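Local structure of glycosylation Associate Protein 2 (Streptococcus agalactiae serotype V, 6OYC) at residues 121-127 against 261-266; 267-271 against 308-313; 344-348 against 379-384; 396-400 against 435-440. The protein probably acts, as a family member of the accessory Sec system in complex with Gap1 and Gap3, in the glycosylation and secretion of a serine-rich surface glycoprotein. Residues are numbered along the deposited sequence.

Contact 1 of 4, residues 121-127 against 261-266. With GOL (glycerol), chain N.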
# COMPACT_ATOMS: atom_id res chain seq x y z
N GLN B 121 19.88 -5.29 -2.04
CA GLN B 121 18.48 -5.25 -1.64
C GLN B 121 18.31 -5.54 -0.15
O GLN B 121 17.51 -4.88 0.53
CB GLN B 121 17.66 -6.24 -2.46
CG GLN B 121 17.53 -5.90 -3.93
CD GLN B 121 16.86 -7.04 -4.72
OE1 GLN B 121 17.27 -8.20 -4.63
NE2 GLN B 121 15.84 -6.71 -5.48
N PHE B 122 19.01 -6.55 0.36
CA PHE B 122 19.05 -6.76 1.80
C PHE B 122 19.48 -5.48 2.51
O PHE B 122 18.79 -4.96 3.41
CB PHE B 122 20.01 -7.91 2.15
CG PHE B 122 19.46 -9.29 1.87
CD1 PHE B 122 18.15 -9.48 1.42
CD2 PHE B 122 20.26 -10.42 2.10
CE1 PHE B 122 17.65 -10.78 1.19
CE2 PHE B 122 19.78 -11.71 1.86
CZ PHE B 122 18.48 -11.89 1.40
N TYR B 123 20.63 -4.93 2.08
CA TYR B 123 21.23 -3.78 2.77
C TYR B 123 20.26 -2.61 2.87
O TYR B 123 20.21 -1.92 3.89
CB TYR B 123 22.49 -3.35 2.03
CG TYR B 123 23.39 -2.45 2.86
CD1 TYR B 123 23.76 -2.82 4.15
CD2 TYR B 123 23.88 -1.25 2.35
CE1 TYR B 123 24.57 -2.03 4.91
CE2 TYR B 123 24.71 -0.44 3.12
CZ TYR B 123 25.04 -0.84 4.40
OH TYR B 123 25.85 -0.08 5.20
N LYS B 124 19.46 -2.36 1.84
CA LYS B 124 18.67 -1.13 1.83
C LYS B 124 17.18 -1.38 1.78
O LYS B 124 16.41 -0.41 1.73
CB LYS B 124 19.12 -0.23 0.68
CG LYS B 124 20.55 0.33 0.92
CD LYS B 124 20.80 1.65 0.20
CE LYS B 124 22.22 2.17 0.48
NZ LYS B 124 22.54 3.43 -0.31
N GLY B 125 16.73 -2.64 1.85
CA GLY B 125 15.33 -2.95 1.65
C GLY B 125 14.64 -3.69 2.78
O GLY B 125 13.46 -4.04 2.64
N LEU B 126 15.33 -3.92 3.90
CA LEU B 126 14.80 -4.75 4.98
C LEU B 126 14.45 -3.93 6.22
O LEU B 126 14.31 -4.49 7.31
CB LEU B 126 15.79 -5.87 5.32
CG LEU B 126 15.99 -6.97 4.26
CD1 LEU B 126 17.09 -7.99 4.62
CD2 LEU B 126 14.67 -7.69 4.01
N PHE B 127 14.32 -2.62 6.08
CA PHE B 127 13.99 -1.77 7.22
C PHE B 127 12.57 -2.06 7.70
O PHE B 127 11.70 -2.52 6.95
CB PHE B 127 14.14 -0.28 6.85
CG PHE B 127 13.32 0.15 5.64
CD1 PHE B 127 13.83 0.03 4.35
CD2 PHE B 127 12.02 0.65 5.81
CE1 PHE B 127 13.07 0.42 3.24
CE2 PHE B 127 11.24 1.02 4.70
CZ PHE B 127 11.77 0.90 3.41
N ASN B 261 9.67 5.54 1.04
CA ASN B 261 10.75 4.66 1.46
C ASN B 261 10.63 3.36 0.66
O ASN B 261 9.61 2.67 0.75
CB ASN B 261 10.68 4.37 2.96
CG ASN B 261 10.89 5.62 3.84
OD1 ASN B 261 11.11 6.74 3.35
ND2 ASN B 261 10.82 5.42 5.15
N GLY B 262 11.65 3.05 -0.13
CA GLY B 262 11.58 1.95 -1.07
C GLY B 262 12.47 0.78 -0.69
O GLY B 262 13.44 0.91 0.06
N ARG B 263 12.16 -0.39 -1.24
CA ARG B 263 12.87 -1.61 -0.90
C ARG B 263 13.58 -2.22 -2.10
O ARG B 263 14.08 -3.35 -2.01
CB ARG B 263 11.90 -2.61 -0.25
CG ARG B 263 11.25 -2.04 1.01
CD ARG B 263 10.31 -3.04 1.67
NE ARG B 263 9.66 -2.47 2.84
CZ ARG B 263 10.15 -2.52 4.08
NH1 ARG B 263 11.31 -3.13 4.34
NH2 ARG B 263 9.46 -1.94 5.06
N GLY B 264 13.62 -1.51 -3.23
CA GLY B 264 14.37 -1.98 -4.37
C GLY B 264 13.87 -3.27 -4.97
O GLY B 264 14.63 -3.96 -5.66
N GLY B 265 12.61 -3.64 -4.73
CA GLY B 265 12.08 -4.91 -5.21
C GLY B 265 11.58 -5.85 -4.13
O GLY B 265 10.86 -6.81 -4.45
N LEU B 266 11.90 -5.63 -2.85
CA LEU B 266 11.49 -6.51 -1.77
C LEU B 266 10.11 -6.19 -1.21
O LEU B 266 9.66 -6.89 -0.29
CB LEU B 266 12.52 -6.46 -0.64
CG LEU B 266 13.79 -7.30 -0.77
CD1 LEU B 266 14.30 -7.42 -2.19
CD2 LEU B 266 14.88 -6.79 0.19
C1 GOL N . 14.67 -10.67 -5.11
O1 GOL N . 15.89 -10.12 -5.51
C2 GOL N . 13.65 -9.54 -5.13
O2 GOL N . 13.59 -8.91 -6.37
C3 GOL N . 12.31 -10.23 -4.70
O3 GOL N . 11.32 -9.75 -5.56
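The end of helix 115-125 lies against a type I' beta turn, Arg263 to Leu266, that follows directly on strand 251-262. The backbones almost touch where Gly125 meets Arg263, with the Gly125 CA and Arg263 CA 3.8 Å apart; a CB on Gly125 would clash with Arg263 O. Gly264 and Gly265, both with positive phi, form the corner of the turn, closed by Leu266 N to Arg263 O at 3.3 Å. The contact thus joins the N-terminal domain, built on a five-stranded parallel sheet, to a strand of the beta domain. The guanidinium of Arg263 gathers the carbonyls of Gly125 and Phe127: Arg263 NH1 bonds Gly125 O at 2.9 Å, and both NH1 and NH2 reach Phe127 O. The same group lies flat on the Phe127 ring, centres 3.9 Å apart and planes at 15°, a cation-pi stack, while Arg263 NE is held by Phe269 O. Leu266 CD2 packs against Leu126 CD2 at 3.9 Å and, more loosely, the edge of Phe122, CD1 at 4.4 Å; Phe122 and Leu126 also pack on Ile8 of the parallel sheet. At the outer end Gln121 NE2 donates to Gly264 O at 3.0 Å. A glycerol, probably from the crystallisation liquor, bridges the two segments there: its O1 donates to Gln121 OE1 at 2.5 Å and its O3 to Gly265 O at 3.2 Å.

Contact 2 of 4, residues 267-271 against 308-313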
# COMPACT_ATOMS: atom_id res chain seq x y z
N GLY B 267 9.43 -5.16 -1.71
CA GLY B 267 8.07 -4.87 -1.32
C GLY B 267 7.69 -3.40 -1.35
O GLY B 267 8.49 -2.52 -1.00
N THR B 268 6.46 -3.12 -1.76
CA THR B 268 5.94 -1.76 -1.72
C THR B 268 5.44 -1.44 -0.32
O THR B 268 4.58 -2.15 0.23
CB THR B 268 4.80 -1.60 -2.74
OG1 THR B 268 5.30 -1.88 -4.06
CG2 THR B 268 4.26 -0.17 -2.69
N PHE B 269 5.97 -0.35 0.25
CA PHE B 269 5.68 0.08 1.63
C PHE B 269 6.23 -0.95 2.61
O PHE B 269 7.27 -0.73 3.22
CB PHE B 269 4.18 0.32 1.87
CG PHE B 269 3.61 1.48 1.11
CD1 PHE B 269 4.27 2.72 1.09
CD2 PHE B 269 2.41 1.36 0.42
CE1 PHE B 269 3.73 3.81 0.39
CE2 PHE B 269 1.87 2.45 -0.30
CZ PHE B 269 2.53 3.67 -0.31
N LEU B 270 5.54 -2.09 2.74
CA LEU B 270 6.01 -3.17 3.60
C LEU B 270 6.76 -4.21 2.77
O LEU B 270 6.64 -4.27 1.55
CB LEU B 270 4.84 -3.84 4.32
CG LEU B 270 4.04 -2.87 5.20
CD1 LEU B 270 2.68 -3.49 5.58
CD2 LEU B 270 4.84 -2.51 6.46
N LEU B 271 7.56 -5.02 3.47
CA LEU B 271 8.16 -6.21 2.88
C LEU B 271 7.07 -7.13 2.34
O LEU B 271 6.17 -7.55 3.08
CB LEU B 271 9.00 -6.91 3.94
CG LEU B 271 10.03 -7.96 3.50
CD1 LEU B 271 11.16 -7.35 2.68
CD2 LEU B 271 10.58 -8.68 4.72
N GLU B 308 1.29 8.10 3.29
CA GLU B 308 0.95 6.90 2.53
C GLU B 308 1.26 5.63 3.33
O GLU B 308 1.97 5.65 4.34
CB GLU B 308 1.68 6.92 1.19
CG GLU B 308 1.39 8.19 0.42
CD GLU B 308 1.81 8.11 -1.04
OE1 GLU B 308 2.45 7.10 -1.45
OE2 GLU B 308 1.50 9.08 -1.77
N GLY B 309 0.71 4.51 2.86
CA GLY B 309 0.97 3.21 3.44
C GLY B 309 -0.31 2.52 3.90
O GLY B 309 -1.41 3.06 3.79
N PHE B 310 -0.14 1.31 4.42
CA PHE B 310 -1.27 0.50 4.88
C PHE B 310 -1.67 0.84 6.31
O PHE B 310 -0.82 0.97 7.19
CB PHE B 310 -0.94 -0.99 4.82
CG PHE B 310 -0.61 -1.48 3.45
CD1 PHE B 310 -1.61 -1.73 2.52
CD2 PHE B 310 0.71 -1.69 3.09
CE1 PHE B 310 -1.31 -2.18 1.25
CE2 PHE B 310 1.03 -2.14 1.82
CZ PHE B 310 0.02 -2.40 0.89
N GLU B 311 -2.97 0.96 6.52
CA GLU B 311 -3.56 1.01 7.86
C GLU B 311 -3.89 -0.39 8.36
O GLU B 311 -4.26 -1.28 7.59
CB GLU B 311 -4.85 1.81 7.85
CG GLU B 311 -4.72 3.22 8.30
CD GLU B 311 -6.08 3.88 8.40
OE1 GLU B 311 -7.12 3.19 8.22
OE2 GLU B 311 -6.09 5.11 8.66
N GLY B 312 -3.78 -0.57 9.68
CA GLY B 312 -4.35 -1.74 10.32
C GLY B 312 -3.54 -3.01 10.23
O GLY B 312 -4.11 -4.09 10.36
N PHE B 313 -2.22 -2.91 10.03
CA PHE B 313 -1.37 -4.09 10.02
C PHE B 313 -1.46 -4.86 11.34
O PHE B 313 -1.73 -6.06 11.37
CB PHE B 313 0.08 -3.69 9.75
CG PHE B 313 1.04 -4.85 9.71
CD1 PHE B 313 1.12 -5.67 8.59
CD2 PHE B 313 1.87 -5.12 10.79
CE1 PHE B 313 2.02 -6.72 8.54
CE2 PHE B 313 2.77 -6.18 10.76
CZ PHE B 313 2.84 -6.98 9.63
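Two irregular loops meet here against strands 283-289 and 323-327 of the mixed sheet of the alpha/beta-hydrolase-like domain: 267-271 leads toward strand 274-277, while the loop 308-313 runs into helix 313-318. No hydrogen bond crosses between them; the join is apolar and aromatic. Glu308 comes first, its OE1 3.6 Å from Phe269 CZ, but its carboxylate is committed to His258 and, by a salt bridge, Arg260. Gly309 lies over the face of the Phe269 ring, its CA 3.8 Å from the ring centroid and 7° off the normal, a CH-pi contact. Its phi of 122° would jam a CB against the preceding carbonyl. Phe310 receives the edge of Phe269 on its face in an offset edge-to-face pair, centroids 5.9 Å apart and planes at 88°. Both side chains rest on Met285 and Cys327, from two neighbouring strands of the sheet. Gly312 takes the N-cap position of the helix, its positive phi turning the chain, and Phe313 opens that helix with its CB directed toward the other loop. One side chain links the two aromatics: Leu270 CD1 lies 3.6 Å from Phe310 CD2 and 4.0 Å from Phe313 CD1.

Contact 3 of 4, residues 344-348 against 379-384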
# COMPACT_ATOMS: atom_id res chain seq x y z
N GLU B 344 -10.81 -0.34 -10.82
CA GLU B 344 -11.71 -1.03 -9.90
C GLU B 344 -11.71 -2.54 -10.13
O GLU B 344 -11.70 -3.32 -9.17
CB GLU B 344 -13.10 -0.45 -10.03
CG GLU B 344 -13.16 1.02 -9.72
CD GLU B 344 -14.54 1.58 -9.91
OE1 GLU B 344 -15.42 0.83 -10.37
OE2 GLU B 344 -14.75 2.77 -9.61
N GLN B 345 -11.69 -2.97 -11.39
CA GLN B 345 -11.61 -4.40 -11.64
C GLN B 345 -10.29 -4.98 -11.13
O GLN B 345 -10.22 -6.16 -10.77
CB GLN B 345 -11.78 -4.70 -13.13
CG GLN B 345 -11.71 -6.18 -13.48
CD GLN B 345 -12.84 -6.97 -12.84
OE1 GLN B 345 -14.01 -6.67 -13.03
NE2 GLN B 345 -12.48 -7.98 -12.06
N LYS B 346 -9.23 -4.16 -11.08
CA LYS B 346 -7.98 -4.69 -10.54
C LYS B 346 -8.08 -4.91 -9.04
O LYS B 346 -7.47 -5.85 -8.52
CB LYS B 346 -6.83 -3.76 -10.88
CG LYS B 346 -6.37 -4.00 -12.29
CD LYS B 346 -5.20 -3.18 -12.67
CE LYS B 346 -4.66 -3.69 -13.97
NZ LYS B 346 -3.56 -2.86 -14.44
N ILE B 347 -8.85 -4.08 -8.34
CA ILE B 347 -9.06 -4.32 -6.91
C ILE B 347 -9.80 -5.64 -6.71
O ILE B 347 -9.43 -6.46 -5.85
CB ILE B 347 -9.81 -3.14 -6.27
CG1 ILE B 347 -8.98 -1.85 -6.43
CG2 ILE B 347 -10.14 -3.43 -4.80
CD1 ILE B 347 -9.62 -0.62 -5.83
N VAL B 348 -10.82 -5.89 -7.52
CA VAL B 348 -11.60 -7.13 -7.37
C VAL B 348 -10.73 -8.33 -7.70
O VAL B 348 -10.69 -9.32 -6.96
CB VAL B 348 -12.87 -7.06 -8.24
CG1 VAL B 348 -13.50 -8.43 -8.40
CG2 VAL B 348 -13.86 -6.05 -7.65
N TYR B 379 -18.49 -1.28 -1.89
CA TYR B 379 -18.58 -1.11 -3.34
C TYR B 379 -17.99 -2.31 -4.07
O TYR B 379 -18.57 -2.79 -5.06
CB TYR B 379 -17.87 0.18 -3.77
CG TYR B 379 -17.89 0.48 -5.26
CD1 TYR B 379 -16.90 -0.02 -6.10
CD2 TYR B 379 -18.88 1.28 -5.83
CE1 TYR B 379 -16.91 0.25 -7.46
CE2 TYR B 379 -18.89 1.56 -7.19
CZ TYR B 379 -17.90 1.05 -8.00
OH TYR B 379 -17.88 1.32 -9.36
N HIS B 380 -16.84 -2.80 -3.62
CA HIS B 380 -16.23 -3.95 -4.29
C HIS B 380 -16.82 -5.26 -3.79
O HIS B 380 -16.81 -6.26 -4.52
CB HIS B 380 -14.70 -3.91 -4.11
CG HIS B 380 -14.05 -2.74 -4.79
ND1 HIS B 380 -13.90 -2.66 -6.16
CD2 HIS B 380 -13.53 -1.59 -4.30
CE1 HIS B 380 -13.32 -1.51 -6.48
NE2 HIS B 380 -13.08 -0.84 -5.37
N GLY B 381 -17.35 -5.28 -2.55
CA GLY B 381 -18.07 -6.45 -2.06
C GLY B 381 -19.17 -6.90 -3.00
O GLY B 381 -19.36 -8.10 -3.22
N ALA B 382 -19.87 -5.94 -3.60
CA ALA B 382 -20.88 -6.24 -4.62
C ALA B 382 -20.37 -7.18 -5.72
O ALA B 382 -21.15 -7.94 -6.29
CB ALA B 382 -21.37 -4.93 -5.24
N LYS B 383 -19.08 -7.14 -6.02
CA LYS B 383 -18.52 -8.02 -7.04
C LYS B 383 -17.94 -9.29 -6.46
O LYS B 383 -17.50 -10.16 -7.22
CB LYS B 383 -17.45 -7.30 -7.85
CG LYS B 383 -18.00 -6.46 -8.98
CD LYS B 383 -18.49 -5.13 -8.43
CE LYS B 383 -18.25 -3.98 -9.40
NZ LYS B 383 -18.43 -2.68 -8.67
N LEU B 384 -17.91 -9.41 -5.13
CA LEU B 384 -17.20 -10.51 -4.50
C LEU B 384 -18.10 -11.45 -3.71
O LEU B 384 -17.65 -12.56 -3.38
CB LEU B 384 -16.10 -9.97 -3.58
CG LEU B 384 -14.93 -9.32 -4.33
CD1 LEU B 384 -14.13 -8.41 -3.41
CD2 LEU B 384 -14.05 -10.39 -4.90
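His380 presents one face of its imidazole to Ile347, whose CG2 stands 3.8 Å from the ring centroid, only 5° off the normal, in a CH-pi contact. The ring also meets the backbone and neighbouring side chains of helix 341-358: His380 CE1 is 3.6 Å from Glu344 O, and Val348 CG2 is 3.7 Å from His380 ND1. His380 NE2 is occupied by the carbonyl of Tyr337, in the loop before that helix, so the polar edge of this buried ring has a partner. One residue earlier, the hydroxyl of Tyr379 donates to Glu344, with Tyr379 OH 2.7 Å from Glu344 OE1, the one hydrogen bond between the segments. The other oxygen of that carboxylate, OE2, bonds Tyr438 of helix 429-444 and the backbone of Gly339, so this buried acid ties three pieces of chain together. Val348 completes the packing: its CG2 rests 3.8 Å from Lys383 CB and its CG1 4.0 Å from Leu384 CD2. The ammonium of Lys383 turns instead to Ser442. Helix 372-381 follows Ser371, which lies in a GxSxG sequence with the geometry of a nucleophile elbow. The contact is therefore helix-to-helix packing beside the central sheet of an alpha/beta-hydrolase fold, joining the far end of the helix behind the likely elbow to its neighbour 341-358.

Contact 4 of 4, residues 396-400 against 435-440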
# COMPACT_ATOMS: atom_id res chain seq x y z
N PHE B 396 -21.23 6.24 1.85
CA PHE B 396 -21.66 5.69 0.56
C PHE B 396 -22.08 6.75 -0.44
O PHE B 396 -22.07 6.47 -1.64
CB PHE B 396 -22.85 4.73 0.72
CG PHE B 396 -22.64 3.59 1.69
CD1 PHE B 396 -21.39 3.02 1.89
CD2 PHE B 396 -23.73 3.07 2.40
CE1 PHE B 396 -21.22 1.96 2.79
CE2 PHE B 396 -23.57 2.01 3.29
CZ PHE B 396 -22.31 1.46 3.49
N ASN B 397 -22.45 7.94 0.02
CA ASN B 397 -23.00 8.97 -0.85
C ASN B 397 -21.94 10.06 -0.97
O ASN B 397 -21.97 11.06 -0.25
CB ASN B 397 -24.33 9.48 -0.30
CG ASN B 397 -25.34 8.35 -0.10
OD1 ASN B 397 -25.86 7.78 -1.06
ND2 ASN B 397 -25.60 8.01 1.16
N LEU B 398 -21.00 9.86 -1.90
CA LEU B 398 -19.87 10.78 -2.01
C LEU B 398 -20.32 12.13 -2.55
O LEU B 398 -19.91 13.18 -2.04
CB LEU B 398 -18.78 10.17 -2.88
CG LEU B 398 -17.77 9.34 -2.10
CD1 LEU B 398 -16.68 8.80 -3.01
CD2 LEU B 398 -17.19 10.17 -0.97
N GLY B 399 -21.17 12.13 -3.59
CA GLY B 399 -21.76 13.37 -4.07
C GLY B 399 -22.48 14.15 -2.98
O GLY B 399 -22.45 15.39 -2.98
N THR B 400 -23.10 13.45 -2.03
CA THR B 400 -23.69 14.11 -0.87
C THR B 400 -22.61 14.68 0.05
O THR B 400 -22.75 15.81 0.55
CB THR B 400 -24.59 13.14 -0.11
OG1 THR B 400 -25.76 12.84 -0.90
CG2 THR B 400 -25.00 13.71 1.25
N LEU B 435 -22.61 10.81 -8.81
CA LEU B 435 -21.61 10.15 -7.99
C LEU B 435 -22.27 9.32 -6.89
O LEU B 435 -21.81 8.21 -6.58
CB LEU B 435 -20.66 11.19 -7.40
CG LEU B 435 -19.65 10.74 -6.34
CD1 LEU B 435 -18.87 9.54 -6.84
CD2 LEU B 435 -18.69 11.89 -5.98
N ASN B 436 -23.35 9.83 -6.29
CA ASN B 436 -24.12 9.01 -5.37
C ASN B 436 -24.60 7.75 -6.07
O ASN B 436 -24.45 6.63 -5.55
CB ASN B 436 -25.31 9.80 -4.81
CG ASN B 436 -24.90 10.75 -3.70
OD1 ASN B 436 -23.78 10.71 -3.21
ND2 ASN B 436 -25.82 11.62 -3.31
N ASN B 437 -25.15 7.90 -7.27
CA ASN B 437 -25.72 6.75 -7.96
C ASN B 437 -24.65 5.77 -8.40
O ASN B 437 -24.92 4.56 -8.50
CB ASN B 437 -26.58 7.23 -9.12
CG ASN B 437 -27.85 7.93 -8.65
OD1 ASN B 437 -28.39 7.59 -7.59
ND2 ASN B 437 -28.32 8.90 -9.41
N TYR B 438 -23.44 6.27 -8.66
CA TYR B 438 -22.31 5.41 -8.99
C TYR B 438 -22.12 4.30 -7.96
O TYR B 438 -21.87 3.14 -8.32
CB TYR B 438 -21.05 6.26 -9.08
CG TYR B 438 -19.84 5.57 -9.66
CD1 TYR B 438 -19.71 5.40 -11.03
CD2 TYR B 438 -18.83 5.12 -8.83
CE1 TYR B 438 -18.60 4.78 -11.56
CE2 TYR B 438 -17.71 4.50 -9.36
CZ TYR B 438 -17.60 4.34 -10.73
OH TYR B 438 -16.50 3.73 -11.26
N PHE B 439 -22.25 4.64 -6.68
CA PHE B 439 -22.13 3.62 -5.64
C PHE B 439 -23.25 2.59 -5.73
O PHE B 439 -23.00 1.37 -5.74
CB PHE B 439 -22.10 4.29 -4.26
CG PHE B 439 -22.09 3.30 -3.13
CD1 PHE B 439 -20.89 2.76 -2.67
CD2 PHE B 439 -23.28 2.89 -2.52
CE1 PHE B 439 -20.88 1.85 -1.64
CE2 PHE B 439 -23.27 1.98 -1.49
CZ PHE B 439 -22.07 1.45 -1.05
N TRP B 440 -24.51 3.05 -5.80
CA TRP B 440 -25.63 2.11 -5.70
C TRP B 440 -25.79 1.24 -6.94
O TRP B 440 -26.35 0.14 -6.83
CB TRP B 440 -26.92 2.86 -5.40
CG TRP B 440 -26.80 3.56 -4.13
CD1 TRP B 440 -26.60 4.89 -3.96
CD2 TRP B 440 -26.80 2.97 -2.83
NE1 TRP B 440 -26.49 5.17 -2.61
CE2 TRP B 440 -26.61 4.01 -1.90
CE3 TRP B 440 -26.96 1.67 -2.35
CZ2 TRP B 440 -26.58 3.79 -0.53
CZ3 TRP B 440 -26.92 1.45 -0.98
CH2 TRP B 440 -26.73 2.50 -0.09
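An aromatic cluster and hydrogen bonds from two asparagines join the start of helix 398-403 to helix 429-444, in the helical region beyond strand 388-392 of the alpha/beta-hydrolase-like domain. Phe396, Phe439 and Trp440 make the cluster. The rings of Phe396 and Phe439 are nearly parallel, at 9°, but slid apart with centroids 4.7 Å from each other, so they barely overlap; Phe396 CB instead sits over the Phe439 face, 3.7 Å from its centroid, as a CH-pi contact. Trp440 meets Phe396 obliquely, CH2 to CD2 of the phenylalanine at 3.9 Å, and its indole nitrogen NE1 donates to Asn397 OD1 at 3.1 Å. Asn397 is the N-cap residue, yet its side chain makes no capping bond, being spent on Trp440 and, through ND2, on Asp470. Asn436 of the partner helix instead bonds Thr400 in the first turn: its OD1 accepts the backbone N of Thr400 at 3.1 Å, while its ND2 donates to Thr400 OG1 at 2.7 Å. A CB on Gly399 would be tight against that same OD1. Leu398 CB and Leu435 CD2, 3.5 Å apart, add an apolar patch, and Phe439 reaches on to Thr378 and Tyr379 of helix 372-381. The contact is helix-to-helix packing in the helical region that follows strand 388-392 of an alpha/beta-hydrolase-like fold, with an aromatic cluster at its core.

The four contacts follow one another along the chain and run from the N-terminal domain into the hydrolase-like domain, contacts 1 and 4 lying on opposite sides of the chain's centre. Contacts 1 and 2 touch, centres 13 Å apart, through Arg263 NE and Phe269 O at 3.0 Å. Contacts 3 and 4 also touch, centres 16 Å apart: Glu344 OE2 and Tyr438 OH are 2.6 Å from each other, and Tyr379 meets Phe439. Between the pairs, contacts 2 and 3 stay about 11 Å apart at their nearest atoms, and contacts 1 and 4 have centres 40 Å apart. Helix 372-381, shared by contact 3 and the surroundings of contact 4, follows Ser371, which with His491 and Asp461 has the geometry of a possible catalytic triad.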